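Local coordinates for inactive glucansucrase (PDB 5JBD), which is an inactive glucansucrase of glycoside hydrolase family 70, built around a TIM-type barrel and carrying a bound calcium ion, at residues A[199-203]-A[204-208]; A[344-347]-A[348-352]; A[252-255]-A[256-259]; A[91-94]-A[95-99]; A[675-678]-A[679-682]. All blocks are in the same frame, centred on the assembly; numbering follows the deposited sequence.

Interaction 1 (A[199-203]-A[204-208]); sequences NNSKD and PRKGN
Asn208 folds back onto Asn200 and Ser201, an instance of how an irregular loop can be tied by asparagine amides together with backbone turns. Its CB rests 3.5 Å from Ser201 O, and CG lies equally near that oxygen and Asn199 O. At the tip the two amide atoms part company. OD1 accepts from the backbone N of Ser210, while ND2 spends its hydrogens on two acceptors: Asn200 OD1, with ND2 to OD1 at 3.0 Å, and Ser201 O, also 3.0 Å from Asn208 ND2 and nearly in the Asn208 amide plane. The Asn200 and Asn208 side chains run side by side, their amide planes turned 81° apart. Asn199, its CG trans to the backbone N (chi1 -178°), sends ND2 to Lys206 O at 3.1 Å, meeting that carbonyl from above its plane, and ND2 also bonds to Thr763 OG1. Its OD1 takes the backbone N of Ser201, an Asx turn, and Ser201 OG in turn accepts from Asp203 N at 2.9 Å, an ST turn. The bend at Asp203 is closed by its carbonyl, gripped by Lys206 N at 2.9 Å and by Gly207 N at 3.0 Å, while Arg205 N reaches Asp203 OD1 from above the carboxylate plane. The loop runs between strands 193-197 and 242-244 of a six-stranded antiparallel sheet, and the bond to Thr763 ties it to strand 758-767, the antiparallel neighbour of strand 193-197.

Interaction 2 (A[344-347]-A[348-352]); sequences GEFY and TLENV
Gly344, near the start of helix 343-354, gives its carbonyl to Thr348, whose backbone N lies 3.0 Å from Gly344 O. The Thr348 hydroxyl is as close to that oxygen and hydrogen-bonds to Asn368 O, which ties this turn to the loop beyond helix 364-367. Next, Glu345 accepts from Leu349 N through its own carbonyl, while its side chain, bent at chi2 (71°), crosses the leucine so that Glu345 OE2 comes 3.7 Å from Leu349 CG. Phe346 then makes the main side-chain contact. Glu350 CG sits over one face of the ring, 4.1 Å from its centroid, in a CH-pi contact, and the carboxylate follows it, with Glu350 CD 3.3 Å from Phe346 CZ and its plane tilted 37° to the ring. Phe346 also stacks on Phe388 of strand 385-388. Last comes Tyr347, whose O takes Asn351 N at 2.8 Å and whose ring receives Phe346 CD2 over the centre of one face. The i to i+4 bonds are those of an alpha-helix, which widens to a pi-type turn at 350-352. Helix 343-354 follows strand 340-341 directly, and strand 385-388 lies beside that strand, as in a beta-alpha unit of a TIM-type barrel.

Interaction 3 (A[252-255]-A[256-259]); sequences QAEN and LNWE
Glu254 and Asn257 both turn CG anti to the backbone N, and the glutamate bends again at chi2 (56°), which lays its carboxylate against the next turn of the helix. Glu254 OE1 thus stands 3.7 Å from Asn257 CB, the carboxylate and amide planes only 30° apart. The two groups do not bond directly but share an outside partner: the hydroxyl of Tyr713 is hydrogen-bonded to both Glu254 OE2 and Asn257 ND2. Asn257 OD1 takes the backbone N of Tyr804, and Trp258 NE1 bonds to Arg712 O. One turn on, Glu259, CG beside its backbone N and the chain extended, runs past the carbonyl of Asn255; its CG is 3.2 Å from Asn255 O, and OE2 lies 3.8 Å from Asn255 CB. Backbone bonds run beneath: Glu259 N meets Asn255 O at 2.8 Å and Trp258 N meets Glu254 O at 2.9 Å, whereas Leu256 N to Gln252 O is weak at 3.4 Å. Helix 249-263 packs on strand 743-748 and helix 291-304, wholly buried here. Polar side chains so placed need precise partners, which tie this helix to the loop of Arg712 and Tyr713 and, through Asn257, to Tyr800 and Tyr804. Glu259 OE2 approaching Asn255 O, at 3.4 Å, may strengthen the carboxylate's hold on a proton.

Interaction 4 (A[91-94]-A[95-99]); sequences DVQA and QFIKY
Val92 O receives Phe96 N at 2.8 Å, the shortest of the i to i+4 backbone bonds that join residues 91-94 to 95-98 in an alpha-helix. Lys98 N to Ala94 O is almost straight, with an N-H...O angle of 174° at 3.0 Å. The helix, 90-101, belongs to a group of helices with 126-147 and 151-162, well away from the barrel, and illustrates how one helix can be polar along one side and aromatic along another. On the polar side Asp91 and Gln95 meet one turn apart. Asp91 CG is anti to the backbone N (chi1 -178°), whereas Gln95 CG lies beside its own N with the chain extended beyond it; the two side chains cross, the carboxylate and amide planes 52° apart. The link is weak: Gln95 NE2 donates to Asp91 OD1 over 3.4 Å and lies almost as near the other carboxylate oxygen. Lys98, farther along, bonds through NZ to Ala118 O. On the aromatic side Phe96 meets Trp87 and Phe100 with inclined rings and Phe160 of helix 151-162 edge-to-face, and it also touches Leu136 of helix 126-147. Gln93 and Ile97 reach towards that second helix too, onto Leu129 and Met132 respectively. Between these two side chains the touch is loose and aliphatic, Gln93 CG standing 4.3 Å from Ile97 CD1. Closer to the backbone, Gln95 CG passes 3.4 Å from Asp91 O; at the tip, Gln95 NE2 lies 4.1 Å from Val92 CG2.

Interaction 5 (A[675-678]-A[679-682]); sequences AKNA and SLFS
Asn677 O is approached by two backbone donors, and both bonds are weak: Leu680 N is 3.0 Å away but badly angled at 121°, and Phe681 N is straighter but 3.4 Å off. Ala678 O is served in the same way, weakly by Ser682 N at 3.4 Å and weakly by Phe681 N. Phe681 N is therefore divided between two carbonyls, a mixture of i to i+3 and i to i+4 bonding at the start of helix 678-683. Asn677 occupies the N-cap position, yet its side chain makes no capping bond; instead ND2 turns back to Val673 O in the preceding helix. Behind it, Ala678 N reaches Ala675 O at 3.3 Å. Phe681 holds CG beside its backbone N (chi1 -56°), and its ring comes up to the Asn677 carbonyl, with CD2 3.4 Å from Asn677 O and CE2 4.1 Å from Asn677 CB. Leu680 CB is also 3.3 Å from Asn677 O. Beyond the segment, Phe681 meets Phe689 of strand 688-691 edge-to-face and touches Leu737 of helix 727-739. The break between helices 670-676 and 678-683 lies in the connection from strand 652-654 to its parallel neighbour 688-691, a beta-alpha-beta crossover of the TIM-type barrel.

Five local contacts sample different parts of one chain, and none touches another. Interactions 2, 3 and 5 belong to helices packed around the parallel barrel, their centres 31 to 36 Å apart. Interaction 3 lies near, but not at, the metal site: the Asn255 side chain is about 10 Å from the calcium ion, which is bound by Glu237, Asp243, Asn287 and Asn751. Interactions 1 and 4 lie on the same side of the chain's centre, 30 Å apart between centres, with nearest atoms about 17 Å apart. Interaction 5 lies on the opposite side from both, its centre 60 Å from that of interaction 1 and 64 Å from that of interaction 4.

Interaction 1 (A[199-203]-A[204-208])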
loop_
_atom_site.group_PDB
_atom_site.type_symbol
_atom_site.label_atom_id
_atom_site.label_comp_id
_atom_site.label_asym_id
_atom_site.label_seq_id
_atom_site.Cartn_x
_atom_site.Cartn_y
_atom_site.Cartn_z
ATOM N N ASN A 199 -0.619 -14.910 25.902
ATOM C CA ASN A 199 0.321 -15.376 26.904
ATOM C C ASN A 199 -0.039 -14.807 28.276
ATOM O O ASN A 199 0.367 -13.688 28.631
ATOM C CB ASN A 199 1.762 -15.010 26.520
ATOM C CG ASN A 199 2.778 -15.530 27.526
ATOM O OD1 ASN A 199 2.444 -16.333 28.408
ATOM N ND2 ASN A 199 4.021 -15.071 27.407
ATOM N N ASN A 200 -0.796 -15.597 29.031
ATOM C CA ASN A 200 -1.154 -15.269 30.394
ATOM C C ASN A 200 -0.510 -16.272 31.365
ATOM O O ASN A 200 -1.117 -16.650 32.361
ATOM C CB ASN A 200 -2.687 -15.243 30.540
ATOM C CG ASN A 200 -3.151 -14.622 31.862
ATOM O OD1 ASN A 200 -2.482 -13.757 32.445
ATOM N ND2 ASN A 200 -4.312 -15.068 32.338
ATOM N N SER A 201 0.730 -16.676 31.082
ATOM C CA SER A 201 1.410 -17.690 31.886
ATOM C C SER A 201 1.863 -17.136 33.249
ATOM O O SER A 201 2.103 -15.937 33.396
ATOM C CB SER A 201 2.623 -18.249 31.144
ATOM O OG SER A 201 3.344 -19.174 31.939
ATOM N N LYS A 202 1.965 -18.040 34.227
ATOM C CA LYS A 202 2.560 -17.756 35.540
ATOM C C LYS A 202 4.001 -18.302 35.638
ATOM O O LYS A 202 4.648 -18.137 36.668
ATOM C CB LYS A 202 1.679 -18.317 36.679
ATOM C CG LYS A 202 0.526 -17.378 37.140
ATOM C CD LYS A 202 -0.856 -17.949 36.840
ATOM C CE LYS A 202 -1.976 -16.929 37.039
ATOM N NZ LYS A 202 -2.249 -16.144 35.799
ATOM N N ASP A 203 4.504 -18.914 34.567
ATOM C CA ASP A 203 5.855 -19.486 34.515
ATOM C C ASP A 203 6.865 -18.391 34.141
ATOM O O ASP A 203 6.802 -17.860 33.038
ATOM C CB ASP A 203 5.898 -20.614 33.471
ATOM C CG ASP A 203 7.240 -21.357 33.435
ATOM O OD1 ASP A 203 8.227 -20.913 34.052
ATOM O OD2 ASP A 203 7.300 -22.395 32.750
ATOM N N PRO A 204 7.809 -18.056 35.043
ATOM C CA PRO A 204 8.738 -16.948 34.720
ATOM C C PRO A 204 9.624 -17.168 33.481
ATOM O O PRO A 204 10.104 -16.185 32.905
ATOM C CB PRO A 204 9.609 -16.816 35.984
ATOM C CG PRO A 204 8.928 -17.607 37.053
ATOM C CD PRO A 204 8.081 -18.644 36.371
ATOM N N ARG A 205 9.834 -18.428 33.083
ATOM C CA ARG A 205 10.536 -18.748 31.827
ATOM C C ARG A 205 9.723 -18.395 30.577
ATOM O O ARG A 205 10.304 -18.191 29.506
ATOM C CB ARG A 205 10.918 -20.229 31.757
ATOM C CG ARG A 205 11.890 -20.691 32.825
ATOM C CD ARG A 205 11.983 -22.213 32.738
ATOM N NE ARG A 205 13.101 -22.792 33.487
ATOM C CZ ARG A 205 14.383 -22.772 33.113
ATOM N NH1 ARG A 205 14.772 -22.166 31.989
ATOM N NH2 ARG A 205 15.300 -23.352 33.889
ATOM N N LYS A 206 8.394 -18.367 30.704
ATOM C CA LYS A 206 7.505 -17.993 29.589
ATOM C C LYS A 206 7.100 -16.522 29.592
ATOM O O LYS A 206 6.810 -15.970 28.540
ATOM C CB LYS A 206 6.246 -18.862 29.597
ATOM C CG LYS A 206 6.567 -20.335 29.452
ATOM C CD LYS A 206 5.336 -21.152 29.149
ATOM C CE LYS A 206 5.724 -22.609 28.983
ATOM N NZ LYS A 206 4.535 -23.499 28.978
ATOM N N GLY A 207 7.081 -15.889 30.766
ATOM C CA GLY A 207 6.612 -14.520 30.882
ATOM C C GLY A 207 5.102 -14.416 30.740
ATOM O O GLY A 207 4.387 -15.409 30.794
ATOM N N ASN A 208 4.631 -13.194 30.541
ATOM C CA ASN A 208 3.214 -12.887 30.545
ATOM C C ASN A 208 3.022 -11.538 29.873
ATOM O O ASN A 208 3.603 -10.536 30.314
ATOM C CB ASN A 208 2.708 -12.827 31.991
ATOM C CG ASN A 208 1.206 -12.574 32.087
ATOM O OD1 ASN A 208 0.707 -11.553 31.621
ATOM N ND2 ASN A 208 0.491 -13.479 32.739
#

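Interaction 2 (A[344-347]-A[348-352])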
loop_
_atom_site.group_PDB
_atom_site.type_symbol
_atom_site.label_atom_id
_atom_site.label_comp_id
_atom_site.label_asym_id
_atom_site.label_seq_id
_atom_site.Cartn_x
_atom_site.Cartn_y
_atom_site.Cartn_z
ATOM N N GLY A 344 -6.994 -9.324 -14.252
ATOM C CA GLY A 344 -6.839 -10.156 -15.427
ATOM C C GLY A 344 -6.662 -9.361 -16.706
ATOM O O GLY A 344 -5.805 -9.688 -17.515
ATOM N N GLU A 345 -7.455 -8.295 -16.853
ATOM C CA GLU A 345 -7.371 -7.427 -18.022
ATOM C C GLU A 345 -6.019 -6.734 -18.115
ATOM O O GLU A 345 -5.466 -6.603 -19.210
ATOM C CB GLU A 345 -8.511 -6.389 -18.031
ATOM C CG GLU A 345 -8.468 -5.344 -19.146
ATOM C CD GLU A 345 -8.785 -5.903 -20.540
ATOM O OE1 GLU A 345 -9.299 -7.031 -20.639
ATOM O OE2 GLU A 345 -8.500 -5.215 -21.552
ATOM N N PHE A 346 -5.505 -6.279 -16.972
ATOM C CA PHE A 346 -4.173 -5.665 -16.936
ATOM C C PHE A 346 -3.066 -6.614 -17.416
ATOM O O PHE A 346 -2.257 -6.243 -18.271
ATOM C CB PHE A 346 -3.848 -5.143 -15.524
ATOM C CG PHE A 346 -2.387 -4.868 -15.312
ATOM C CD1 PHE A 346 -1.806 -3.715 -15.822
ATOM C CD2 PHE A 346 -1.590 -5.779 -14.630
ATOM C CE1 PHE A 346 -0.446 -3.463 -15.635
ATOM C CE2 PHE A 346 -0.232 -5.539 -14.448
ATOM C CZ PHE A 346 0.337 -4.390 -14.958
ATOM N N TYR A 347 -3.047 -7.838 -16.880
ATOM C CA TYR A 347 -2.045 -8.816 -17.291
ATOM C C TYR A 347 -2.197 -9.184 -18.770
ATOM O O TYR A 347 -1.204 -9.324 -19.472
ATOM C CB TYR A 347 -2.031 -10.054 -16.388
ATOM C CG TYR A 347 -1.536 -9.715 -14.999
ATOM C CD1 TYR A 347 -0.202 -9.336 -14.777
ATOM C CD2 TYR A 347 -2.414 -9.698 -13.906
ATOM C CE1 TYR A 347 0.243 -8.976 -13.504
ATOM C CE2 TYR A 347 -1.979 -9.347 -12.636
ATOM C CZ TYR A 347 -0.652 -8.986 -12.439
ATOM O OH TYR A 347 -0.244 -8.639 -11.174
ATOM N N THR A 348 -3.433 -9.276 -19.249
ATOM C CA THR A 348 -3.682 -9.553 -20.659
ATOM C C THR A 348 -3.149 -8.430 -21.558
ATOM O O THR A 348 -2.451 -8.690 -22.550
ATOM C CB THR A 348 -5.181 -9.807 -20.906
ATOM O OG1 THR A 348 -5.563 -11.017 -20.229
ATOM C CG2 THR A 348 -5.486 -9.952 -22.388
ATOM N N LEU A 349 -3.482 -7.200 -21.218
ATOM C CA LEU A 349 -2.957 -6.049 -21.950
ATOM C C LEU A 349 -1.425 -6.087 -22.012
ATOM O O LEU A 349 -0.851 -5.918 -23.088
ATOM C CB LEU A 349 -3.421 -4.742 -21.320
ATOM C CG LEU A 349 -4.900 -4.392 -21.515
ATOM C CD1 LEU A 349 -5.322 -3.289 -20.552
ATOM C CD2 LEU A 349 -5.201 -3.971 -22.949
ATOM N N GLU A 350 -0.775 -6.342 -20.875
ATOM C CA GLU A 350 0.697 -6.396 -20.835
ATOM C C GLU A 350 1.284 -7.604 -21.580
ATOM O O GLU A 350 2.293 -7.462 -22.301
ATOM C CB GLU A 350 1.228 -6.323 -19.394
ATOM C CG GLU A 350 0.887 -4.997 -18.698
ATOM C CD GLU A 350 2.001 -4.424 -17.821
ATOM O OE1 GLU A 350 2.741 -5.204 -17.185
ATOM O OE2 GLU A 350 2.101 -3.173 -17.745
ATOM N N ASN A 351 0.655 -8.779 -21.435
ATOM C CA ASN A 351 1.173 -9.974 -22.083
ATOM C C ASN A 351 0.944 -9.942 -23.599
ATOM O O ASN A 351 1.732 -10.517 -24.339
ATOM C CB ASN A 351 0.572 -11.285 -21.515
ATOM C CG ASN A 351 0.892 -11.531 -20.037
ATOM O OD1 ASN A 351 0.253 -12.367 -19.347
ATOM N ND2 ASN A 351 1.871 -10.845 -19.554
ATOM N N VAL A 352 -0.120 -9.280 -24.062
ATOM C CA VAL A 352 -0.464 -9.252 -25.497
ATOM C C VAL A 352 0.199 -8.090 -26.226
ATOM O O VAL A 352 0.728 -8.273 -27.324
ATOM C CB VAL A 352 -1.990 -9.190 -25.718
ATOM C CG1 VAL A 352 -2.364 -8.973 -27.181
ATOM C CG2 VAL A 352 -2.647 -10.462 -25.211
#

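Interaction 3 (A[252-255]-A[256-259])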
loop_
_atom_site.group_PDB
_atom_site.type_symbol
_atom_site.label_atom_id
_atom_site.label_comp_id
_atom_site.label_asym_id
_atom_site.label_seq_id
_atom_site.Cartn_x
_atom_site.Cartn_y
_atom_site.Cartn_z
ATOM N N GLN A 252 -13.834 -3.160 14.238
ATOM C CA GLN A 252 -14.848 -3.063 13.171
ATOM C C GLN A 252 -15.697 -1.809 13.366
ATOM O O GLN A 252 -15.977 -1.104 12.396
ATOM C CB GLN A 252 -15.706 -4.324 13.102
ATOM C CG GLN A 252 -14.919 -5.532 12.618
ATOM C CD GLN A 252 -15.745 -6.797 12.503
ATOM O OE1 GLN A 252 -16.914 -6.849 12.893
ATOM N NE2 GLN A 252 -15.135 -7.834 11.948
ATOM N N ALA A 253 -16.062 -1.507 14.624
ATOM C CA ALA A 253 -16.766 -0.264 14.926
ATOM C C ALA A 253 -15.897 0.963 14.626
ATOM O O ALA A 253 -16.388 1.943 14.063
ATOM C CB ALA A 253 -17.250 -0.253 16.374
ATOM N N GLU A 254 -14.613 0.911 14.970
ATOM C CA GLU A 254 -13.690 2.016 14.643
ATOM C C GLU A 254 -13.556 2.291 13.129
ATOM O O GLU A 254 -13.445 3.453 12.720
ATOM C CB GLU A 254 -12.311 1.819 15.324
ATOM C CG GLU A 254 -11.179 2.771 14.907
ATOM C CD GLU A 254 -11.482 4.257 15.070
ATOM O OE1 GLU A 254 -12.426 4.629 15.805
ATOM O OE2 GLU A 254 -10.752 5.069 14.450
ATOM N N ASN A 255 -13.592 1.252 12.298
ATOM C CA ASN A 255 -13.570 1.457 10.828
ATOM C C ASN A 255 -14.794 2.248 10.352
ATOM O O ASN A 255 -14.664 3.142 9.496
ATOM C CB ASN A 255 -13.482 0.125 10.070
ATOM C CG ASN A 255 -12.162 -0.586 10.284
ATOM O OD1 ASN A 255 -11.111 0.045 10.491
ATOM N ND2 ASN A 255 -12.208 -1.911 10.232
ATOM N N LEU A 256 -15.959 1.937 10.932
ATOM C CA LEU A 256 -17.194 2.662 10.645
ATOM C C LEU A 256 -17.063 4.129 11.030
ATOM O O LEU A 256 -17.450 5.003 10.249
ATOM C CB LEU A 256 -18.398 2.019 11.345
ATOM C CG LEU A 256 -18.755 0.615 10.879
ATOM C CD1 LEU A 256 -19.832 0.012 11.757
ATOM C CD2 LEU A 256 -19.210 0.625 9.432
ATOM N N ASN A 257 -16.505 4.385 12.213
ATOM C CA ASN A 257 -16.158 5.745 12.660
ATOM C C ASN A 257 -15.285 6.472 11.642
ATOM O O ASN A 257 -15.555 7.616 11.283
ATOM C CB ASN A 257 -15.425 5.696 14.008
ATOM C CG ASN A 257 -15.388 7.041 14.693
ATOM O OD1 ASN A 257 -16.349 7.427 15.362
ATOM N ND2 ASN A 257 -14.287 7.768 14.532
ATOM N N TRP A 258 -14.233 5.793 11.198
ATOM C CA TRP A 258 -13.256 6.346 10.253
ATOM C C TRP A 258 -13.887 6.654 8.892
ATOM O O TRP A 258 -13.642 7.708 8.296
ATOM C CB TRP A 258 -12.105 5.348 10.073
ATOM C CG TRP A 258 -10.857 5.876 9.416
ATOM C CD1 TRP A 258 -10.430 7.170 9.357
ATOM C CD2 TRP A 258 -9.833 5.092 8.791
ATOM N NE1 TRP A 258 -9.222 7.241 8.714
ATOM C CE2 TRP A 258 -8.831 5.978 8.364
ATOM C CE3 TRP A 258 -9.677 3.730 8.544
ATOM C CZ2 TRP A 258 -7.686 5.546 7.689
ATOM C CZ3 TRP A 258 -8.534 3.296 7.893
ATOM C CH2 TRP A 258 -7.549 4.200 7.477
ATOM N N GLU A 259 -14.705 5.722 8.411
ATOM C CA GLU A 259 -15.439 5.916 7.155
ATOM C C GLU A 259 -16.389 7.106 7.236
ATOM O O GLU A 259 -16.414 7.945 6.331
ATOM C CB GLU A 259 -16.186 4.635 6.786
ATOM C CG GLU A 259 -15.250 3.490 6.392
ATOM C CD GLU A 259 -15.828 2.108 6.623
ATOM O OE1 GLU A 259 -17.066 1.984 6.730
ATOM O OE2 GLU A 259 -15.037 1.139 6.729
#

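Interaction 4 (A[91-94]-A[95-99])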
loop_
_atom_site.group_PDB
_atom_site.type_symbol
_atom_site.label_atom_id
_atom_site.label_comp_id
_atom_site.label_asym_id
_atom_site.label_seq_id
_atom_site.Cartn_x
_atom_site.Cartn_y
_atom_site.Cartn_z
ATOM N N ASP A 91 29.677 -15.429 26.065
ATOM C CA ASP A 91 30.096 -15.148 24.690
ATOM C C ASP A 91 29.996 -13.642 24.384
ATOM O O ASP A 91 30.974 -13.021 23.978
ATOM C CB ASP A 91 29.229 -15.981 23.715
ATOM C CG ASP A 91 29.610 -15.796 22.241
ATOM O OD1 ASP A 91 30.771 -15.454 21.928
ATOM O OD2 ASP A 91 28.725 -16.021 21.388
ATOM N N VAL A 92 28.817 -13.077 24.619
ATOM C CA VAL A 92 28.534 -11.670 24.302
ATOM C C VAL A 92 29.284 -10.725 25.251
ATOM O O VAL A 92 29.732 -9.658 24.836
ATOM C CB VAL A 92 27.001 -11.392 24.280
ATOM C CG1 VAL A 92 26.695 -9.913 24.035
ATOM C CG2 VAL A 92 26.327 -12.252 23.207
ATOM N N GLN A 93 29.452 -11.134 26.506
ATOM C CA GLN A 93 30.265 -10.389 27.459
ATOM C C GLN A 93 31.691 -10.230 26.937
ATOM O O GLN A 93 32.245 -9.124 26.936
ATOM C CB GLN A 93 30.263 -11.086 28.830
ATOM C CG GLN A 93 31.062 -10.380 29.929
ATOM C CD GLN A 93 31.087 -11.150 31.238
ATOM O OE1 GLN A 93 30.780 -12.328 31.269
ATOM N NE2 GLN A 93 31.456 -10.481 32.322
ATOM N N ALA A 94 32.284 -11.337 26.501
ATOM C CA ALA A 94 33.642 -11.308 25.956
ATOM C C ALA A 94 33.682 -10.461 24.686
ATOM O O ALA A 94 34.630 -9.700 24.498
ATOM C CB ALA A 94 34.164 -12.715 25.702
ATOM N N GLN A 95 32.637 -10.545 23.855
ATOM C CA GLN A 95 32.530 -9.674 22.671
ATOM C C GLN A 95 32.457 -8.191 23.024
ATOM O O GLN A 95 33.108 -7.367 22.377
ATOM C CB GLN A 95 31.316 -10.010 21.814
ATOM C CG GLN A 95 31.377 -11.314 21.030
ATOM C CD GLN A 95 30.079 -11.552 20.287
ATOM O OE1 GLN A 95 29.656 -10.720 19.491
ATOM N NE2 GLN A 95 29.419 -12.670 20.571
ATOM N N PHE A 96 31.682 -7.858 24.056
ATOM C CA PHE A 96 31.590 -6.473 24.532
ATOM C C PHE A 96 32.956 -5.931 24.931
ATOM O O PHE A 96 33.336 -4.831 24.525
ATOM C CB PHE A 96 30.614 -6.362 25.703
ATOM C CG PHE A 96 30.495 -4.977 26.260
ATOM C CD1 PHE A 96 29.661 -4.041 25.651
ATOM C CD2 PHE A 96 31.195 -4.605 27.396
ATOM C CE1 PHE A 96 29.540 -2.762 26.158
ATOM C CE2 PHE A 96 31.087 -3.317 27.906
ATOM C CZ PHE A 96 30.255 -2.396 27.287
ATOM N N ILE A 97 33.692 -6.715 25.710
ATOM C CA ILE A 97 35.024 -6.327 26.192
ATOM C C ILE A 97 35.981 -6.095 25.018
ATOM O O ILE A 97 36.616 -5.034 24.927
ATOM C CB ILE A 97 35.585 -7.365 27.210
ATOM C CG1 ILE A 97 34.743 -7.346 28.499
ATOM C CG2 ILE A 97 37.050 -7.081 27.551
ATOM C CD1 ILE A 97 34.911 -8.565 29.392
ATOM N N LYS A 98 36.056 -7.081 24.126
ATOM C CA LYS A 98 36.846 -6.998 22.887
ATOM C C LYS A 98 36.503 -5.781 22.034
ATOM O O LYS A 98 37.393 -5.049 21.609
ATOM C CB LYS A 98 36.633 -8.250 22.021
ATOM C CG LYS A 98 37.384 -9.493 22.474
ATOM C CD LYS A 98 37.411 -10.577 21.378
ATOM C CE LYS A 98 38.394 -10.444 20.223
ATOM N NZ LYS A 98 38.800 -11.764 19.650
ATOM N N TYR A 99 35.211 -5.588 21.783
ATOM C CA TYR A 99 34.736 -4.486 20.946
ATOM C C TYR A 99 35.131 -3.122 21.532
ATOM O O TYR A 99 35.738 -2.287 20.835
ATOM C CB TYR A 99 33.219 -4.565 20.723
ATOM C CG TYR A 99 32.718 -3.501 19.762
ATOM C CD1 TYR A 99 32.389 -2.222 20.217
ATOM C CD2 TYR A 99 32.632 -3.745 18.402
ATOM C CE1 TYR A 99 31.976 -1.225 19.349
ATOM C CE2 TYR A 99 32.196 -2.757 17.522
ATOM C CZ TYR A 99 31.882 -1.501 17.999
ATOM O OH TYR A 99 31.463 -0.510 17.144
#

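Interaction 5 (A[675-678]-A[679-682])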
loop_
_atom_site.group_PDB
_atom_site.type_symbol
_atom_site.label_atom_id
_atom_site.label_comp_id
_atom_site.label_asym_id
_atom_site.label_seq_id
_atom_site.Cartn_x
_atom_site.Cartn_y
_atom_site.Cartn_z
ATOM N N ALA A 675 -6.800 21.569 -7.565
ATOM C CA ALA A 675 -7.871 22.582 -7.482
ATOM C C ALA A 675 -7.840 23.545 -8.662
ATOM O O ALA A 675 -8.864 23.780 -9.305
ATOM C CB ALA A 675 -7.759 23.364 -6.181
ATOM N N LYS A 676 -6.648 24.066 -8.962
ATOM C CA LYS A 676 -6.465 24.986 -10.089
ATOM C C LYS A 676 -6.867 24.349 -11.441
ATOM O O LYS A 676 -7.384 25.034 -12.328
ATOM C CB LYS A 676 -5.009 25.460 -10.129
ATOM C CG LYS A 676 -4.724 26.603 -11.087
ATOM C CD LYS A 676 -3.238 26.959 -11.069
ATOM C CE LYS A 676 -2.786 27.680 -12.333
ATOM N NZ LYS A 676 -2.871 29.160 -12.197
ATOM N N ASN A 677 -6.655 23.041 -11.572
ATOM C CA ASN A 677 -6.923 22.299 -12.820
ATOM C C ASN A 677 -8.250 21.525 -12.846
ATOM O O ASN A 677 -8.464 20.679 -13.706
ATOM C CB ASN A 677 -5.751 21.345 -13.086
ATOM C CG ASN A 677 -4.514 22.076 -13.554
ATOM O OD1 ASN A 677 -4.414 22.416 -14.723
ATOM N ND2 ASN A 677 -3.574 22.325 -12.648
ATOM N N ALA A 678 -9.164 21.835 -11.935
ATOM C CA ALA A 678 -10.393 21.052 -11.792
ATOM C C ALA A 678 -11.176 20.926 -13.101
ATOM O O ALA A 678 -11.702 19.849 -13.418
ATOM C CB ALA A 678 -11.278 21.651 -10.700
ATOM N N SER A 679 -11.243 22.018 -13.864
ATOM C CA SER A 679 -11.983 22.033 -15.138
ATOM C C SER A 679 -11.358 21.123 -16.196
ATOM O O SER A 679 -12.080 20.542 -17.000
ATOM C CB SER A 679 -12.091 23.457 -15.712
ATOM O OG SER A 679 -12.945 24.263 -14.925
ATOM N N LEU A 680 -10.027 21.012 -16.188
ATOM C CA LEU A 680 -9.321 20.078 -17.071
ATOM C C LEU A 680 -9.809 18.644 -16.870
ATOM O O LEU A 680 -10.120 17.952 -17.841
ATOM C CB LEU A 680 -7.794 20.147 -16.866
ATOM C CG LEU A 680 -6.945 19.167 -17.703
ATOM C CD1 LEU A 680 -7.218 19.322 -19.204
ATOM C CD2 LEU A 680 -5.470 19.354 -17.398
ATOM N N PHE A 681 -9.911 18.202 -15.613
ATOM C CA PHE A 681 -10.308 16.801 -15.347
ATOM C C PHE A 681 -11.722 16.521 -15.876
ATOM O O PHE A 681 -11.991 15.453 -16.447
ATOM C CB PHE A 681 -10.195 16.462 -13.854
ATOM C CG PHE A 681 -8.823 16.712 -13.272
ATOM C CD1 PHE A 681 -7.719 16.021 -13.743
ATOM C CD2 PHE A 681 -8.640 17.640 -12.260
ATOM C CE1 PHE A 681 -6.454 16.254 -13.224
ATOM C CE2 PHE A 681 -7.379 17.874 -11.722
ATOM C CZ PHE A 681 -6.280 17.178 -12.210
ATOM N N SER A 682 -12.621 17.488 -15.670
ATOM C CA SER A 682 -13.964 17.456 -16.261
ATOM C C SER A 682 -13.923 17.400 -17.798
ATOM O O SER A 682 -14.613 16.578 -18.412
ATOM C CB SER A 682 -14.765 18.687 -15.832
ATOM O OG SER A 682 -16.065 18.639 -16.389
#